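Local coordinates for protein apoptosis regulator Bcl-2 homolog (Fowlpox virus, PDB 5TZP) that inhibits apoptosis of the infected host cell by sequestering proapoptotic Bcl-2 proteins, including BAK1 and BAX, at residues 13-18 / 132-137. Sequence-based numbering, arbitrary orientation.
Sequences DETYYI and SWFIDQ
Thr-15 and Phe-134 bring their side chains past one another in opposite directions, so that methyl CG2 of Thr-15 arrives at the rim of the phenyl ring, near its plane, 3.9 Å from CD2 of Phe-134. The threonine rotamer sets the two branches apart: with chi1 -57°, CG2 lies anti to the backbone N and reaches both the ring and CG1 of Ile-135, the latter 4.1 Å away, whereas OG1, beside that N, lies against Ile-135 alone of the two. There CD1 of Ile-135 stands 4.0 Å from OG1 of Thr-15, the two side chains crossing at about a right angle. Although Ile-135 leaves its backbone at a slant to the other helix, the end of its side chain comes nearer, and the residue stays largely exposed. One turn on from Thr-15, CG2 of Ile-18 meets the ring obliquely, 4.3 Å from CZ of Phe-134. This small contact, made by van der Waals touches without a hydrogen bond across it, illustrates how an all-helical Bcl-2 fold joins distant parts of its chain: the start of helix 14-32 rests on the end of helix 115-136, their local axes inclined at 73° and 11.3 Å apart at closest approach. Polar groups cap the helix start, where N-cap residue Asp-13 accepts a nearly straight bond from Tyr-16, N to OD1 3.0 Å, and the same OD1 forms a salt bridge with Arg-131, a second tie to helix 115-136. Beyond that helix the chain folds back against this contact: Tyr-139 touches Thr-15 and Ile-18, while Trp-140 meets the Phe-134 ring edge-to-face and donates its NE1 hydrogen to the carbonyl of Ile-18.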
ATOM      1  N   ASP A  13     -15.902   9.633  -5.751  1.00 28.93           N
ATOM      2  CA  ASP A  13     -17.200   9.148  -5.343  1.00 26.26           C
ATOM      3  C   ASP A  13     -17.042   8.255  -4.104  1.00 28.43           C
ATOM      4  O   ASP A  13     -16.012   8.297  -3.412  1.00 23.73           O
ATOM      5  CB  ASP A  13     -17.842   8.473  -6.531  1.00 34.50           C
ATOM      6  CG  ASP A  13     -17.072   7.253  -7.008  1.00 33.78           C
ATOM      7  OD1 ASP A  13     -15.976   6.926  -6.455  1.00 25.71           O
ATOM      8  OD2 ASP A  13     -17.596   6.584  -7.934  1.00 39.01           O
ATOM      9  N   GLU A  14     -18.087   7.486  -3.782  1.00 22.47           N
ATOM     10  CA  GLU A  14     -18.074   6.670  -2.591  1.00 21.03           C
ATOM     11  C   GLU A  14     -16.972   5.633  -2.672  1.00 20.12           C
ATOM     12  O   GLU A  14     -16.303   5.356  -1.693  1.00 20.40           O
ATOM     13  CB  GLU A  14     -19.430   5.992  -2.383  1.00 27.58           C
ATOM     14  CG  GLU A  14     -19.549   5.424  -0.993  1.00 33.57           C
ATOM     15  CD  GLU A  14     -20.914   4.848  -0.719  1.00 40.18           C
ATOM     16  OE1 GLU A  14     -21.812   5.146  -1.530  1.00 44.53           O
ATOM     17  OE2 GLU A  14     -21.064   4.118   0.298  1.00 50.85           O
ATOM     18  N   THR A  15     -16.807   5.030  -3.831  1.00 19.96           N
ATOM     19  CA  THR A  15     -15.778   4.021  -3.999  1.00 17.76           C
ATOM     20  C   THR A  15     -14.400   4.616  -3.725  1.00 16.03           C
ATOM     21  O   THR A  15     -13.561   4.015  -3.055  1.00 15.07           O
ATOM     22  CB  THR A  15     -15.866   3.405  -5.398  1.00 21.45           C
ATOM     23  OG1 THR A  15     -17.187   2.866  -5.581  1.00 23.43           O
ATOM     24  CG2 THR A  15     -14.793   2.309  -5.537  1.00 21.67           C
ATOM     25  N   TYR A  16     -14.144   5.807  -4.290  1.00 17.31           N
ATOM     26  CA  TYR A  16     -12.895   6.492  -4.034  1.00 15.86           C
ATOM     27  C   TYR A  16     -12.636   6.661  -2.556  1.00 14.89           C
ATOM     28  O   TYR A  16     -11.529   6.382  -2.082  1.00 13.90           O
ATOM     29  CB  TYR A  16     -12.856   7.843  -4.784  1.00 17.83           C
ATOM     30  CG  TYR A  16     -11.654   8.693  -4.495  1.00 17.87           C
ATOM     31  CD1 TYR A  16     -10.544   8.646  -5.285  1.00 20.97           C
ATOM     32  CD2 TYR A  16     -11.680   9.608  -3.399  1.00 22.94           C
ATOM     33  CE1 TYR A  16      -9.430   9.404  -4.945  1.00 20.07           C
ATOM     34  CE2 TYR A  16     -10.633  10.433  -3.133  1.00 21.48           C
ATOM     35  CZ  TYR A  16      -9.517  10.321  -3.893  1.00 24.40           C
ATOM     36  OH  TYR A  16      -8.447  11.184  -3.621  1.00 25.52           O
ATOM     37  N   TYR A  17     -13.634   7.130  -1.781  1.00 17.13           N
ATOM     38  CA  TYR A  17     -13.417   7.327  -0.348  1.00 15.15           C
ATOM     39  C   TYR A  17     -13.315   6.043   0.411  1.00 14.96           C
ATOM     40  O   TYR A  17     -12.574   5.988   1.369  1.00 15.16           O
ATOM     41  CB  TYR A  17     -14.476   8.266   0.228  1.00 19.89           C
ATOM     42  CG  TYR A  17     -14.105   9.706  -0.205  1.00 22.47           C
ATOM     43  CD1 TYR A  17     -12.961  10.370   0.284  1.00 22.37           C
ATOM     44  CD2 TYR A  17     -14.841  10.340  -1.175  1.00 29.99           C
ATOM     45  CE1 TYR A  17     -12.634  11.653  -0.172  1.00 28.07           C
ATOM     46  CE2 TYR A  17     -14.512  11.658  -1.624  1.00 27.60           C
ATOM     47  CZ  TYR A  17     -13.414  12.275  -1.100  1.00 26.37           C
ATOM     48  OH  TYR A  17     -13.128  13.567  -1.583  1.00 36.64           O
ATOM     49  N   ILE A  18     -14.003   4.985  -0.026  1.00 14.02           N
ATOM     50  CA  ILE A  18     -13.827   3.678   0.631  1.00 13.24           C
ATOM     51  C   ILE A  18     -12.374   3.210   0.508  1.00 11.88           C
ATOM     52  O   ILE A  18     -11.735   2.745   1.473  1.00 11.41           O
ATOM     53  CB  ILE A  18     -14.788   2.657   0.034  1.00 14.13           C
ATOM     54  CG1 ILE A  18     -16.246   2.946   0.480  1.00 15.76           C
ATOM     55  CG2 ILE A  18     -14.359   1.267   0.432  1.00 14.92           C
ATOM     56  CD1 ILE A  18     -17.281   2.264  -0.322  1.00 18.76           C
ATOM     57  N   SER A 132     -13.755  -1.548 -11.341  1.00 18.70           N
ATOM     58  CA  SER A 132     -14.729  -2.633 -11.377  1.00 17.62           C
ATOM     59  C   SER A 132     -14.244  -3.855 -10.620  1.00 16.46           C
ATOM     60  O   SER A 132     -15.007  -4.513  -9.890  1.00 17.83           O
ATOM     61  CB  SER A 132     -14.999  -2.966 -12.847  1.00 22.12           C
ATOM     62  OG  SER A 132     -15.824  -1.949 -13.318  1.00 32.23           O
ATOM     63  N   TRP A 133     -12.936  -4.158 -10.724  1.00 17.12           N
ATOM     64  CA  TRP A 133     -12.344  -5.248  -9.932  1.00 14.66           C
ATOM     65  C   TRP A 133     -12.536  -5.014  -8.446  1.00 14.53           C
ATOM     66  O   TRP A 133     -12.965  -5.910  -7.719  1.00 14.70           O
ATOM     67  CB  TRP A 133     -10.840  -5.426 -10.283  1.00 14.70           C
ATOM     68  CG  TRP A 133     -10.143  -6.497  -9.554  1.00 14.93           C
ATOM     69  CD1 TRP A 133      -9.972  -7.744  -9.966  1.00 16.17           C
ATOM     70  CD2 TRP A 133      -9.506  -6.396  -8.272  1.00 13.76           C
ATOM     71  NE1 TRP A 133      -9.244  -8.468  -9.044  1.00 17.67           N
ATOM     72  CE2 TRP A 133      -8.947  -7.664  -7.979  1.00 13.71           C
ATOM     73  CE3 TRP A 133      -9.304  -5.350  -7.381  1.00 13.31           C
ATOM     74  CZ2 TRP A 133      -8.262  -7.914  -6.780  1.00 15.27           C
ATOM     75  CZ3 TRP A 133      -8.590  -5.599  -6.207  1.00 12.51           C
ATOM     76  CH2 TRP A 133      -8.076  -6.848  -5.923  1.00 14.25           C
ATOM     77  N   PHE A 134     -12.257  -3.804  -7.983  1.00 14.21           N
ATOM     78  CA  PHE A 134     -12.365  -3.472  -6.560  1.00 12.31           C
ATOM     79  C   PHE A 134     -13.780  -3.580  -6.052  1.00 12.43           C
ATOM     80  O   PHE A 134     -14.019  -4.198  -4.999  1.00 13.46           O
ATOM     81  CB  PHE A 134     -11.752  -2.098  -6.343  1.00 11.81           C
ATOM     82  CG  PHE A 134     -11.710  -1.633  -4.910  1.00 11.37           C
ATOM     83  CD1 PHE A 134     -10.956  -2.301  -3.950  1.00 12.45           C
ATOM     84  CD2 PHE A 134     -12.419  -0.546  -4.508  1.00 14.16           C
ATOM     85  CE1 PHE A 134     -10.856  -1.746  -2.631  1.00 13.73           C
ATOM     86  CE2 PHE A 134     -12.349  -0.056  -3.202  1.00 14.47           C
ATOM     87  CZ  PHE A 134     -11.576  -0.665  -2.285  1.00 13.89           C
ATOM     88  N   ILE A 135     -14.737  -3.046  -6.803  1.00 14.89           N
ATOM     89  CA  ILE A 135     -16.131  -3.175  -6.398  1.00 16.05           C
ATOM     90  C   ILE A 135     -16.527  -4.638  -6.362  1.00 18.66           C
ATOM     91  O   ILE A 135     -17.230  -5.111  -5.439  1.00 16.30           O
ATOM     92  CB  ILE A 135     -17.020  -2.363  -7.376  1.00 19.23           C
ATOM     93  CG1 ILE A 135     -16.699  -0.876  -7.234  1.00 18.76           C
ATOM     94  CG2 ILE A 135     -18.500  -2.684  -7.146  1.00 19.96           C
ATOM     95  CD1 ILE A 135     -17.263  -0.041  -8.380  1.00 22.61           C
ATOM     96  N   ASP A 136     -16.076  -5.410  -7.328  1.00 15.39           N
ATOM     97  CA  ASP A 136     -16.456  -6.821  -7.408  1.00 16.56           C
ATOM     98  C   ASP A 136     -15.848  -7.680  -6.306  1.00 15.77           C
ATOM     99  O   ASP A 136     -16.372  -8.757  -5.978  1.00 17.34           O
ATOM    100  CB  ASP A 136     -16.115  -7.333  -8.809  1.00 20.79           C
ATOM    101  CG  ASP A 136     -16.514  -8.733  -8.989  1.00 31.82           C
ATOM    102  OD1 ASP A 136     -17.753  -8.950  -9.048  1.00 28.03           O
ATOM    103  OD2 ASP A 136     -15.585  -9.568  -8.949  1.00 27.76           O
ATOM    104  N   GLN A 137     -14.738  -7.237  -5.730  1.00 14.23           N
ATOM    105  CA  GLN A 137     -14.133  -7.791  -4.549  1.00 12.87           C
ATOM    106  C   GLN A 137     -14.927  -7.472  -3.295  1.00 14.53           C
ATOM    107  O   GLN A 137     -14.532  -7.846  -2.194  1.00 14.68           O
ATOM    108  CB  GLN A 137     -12.715  -7.286  -4.377  1.00 13.90           C
ATOM    109  CG  GLN A 137     -11.687  -7.900  -5.386  1.00 14.18           C
ATOM    110  CD  GLN A 137     -11.572  -9.375  -5.216  1.00 14.34           C
ATOM    111  OE1 GLN A 137     -11.212  -9.836  -4.136  1.00 13.07           O
ATOM    112  NE2 GLN A 137     -11.818 -10.130  -6.270  1.00 19.28           N
TER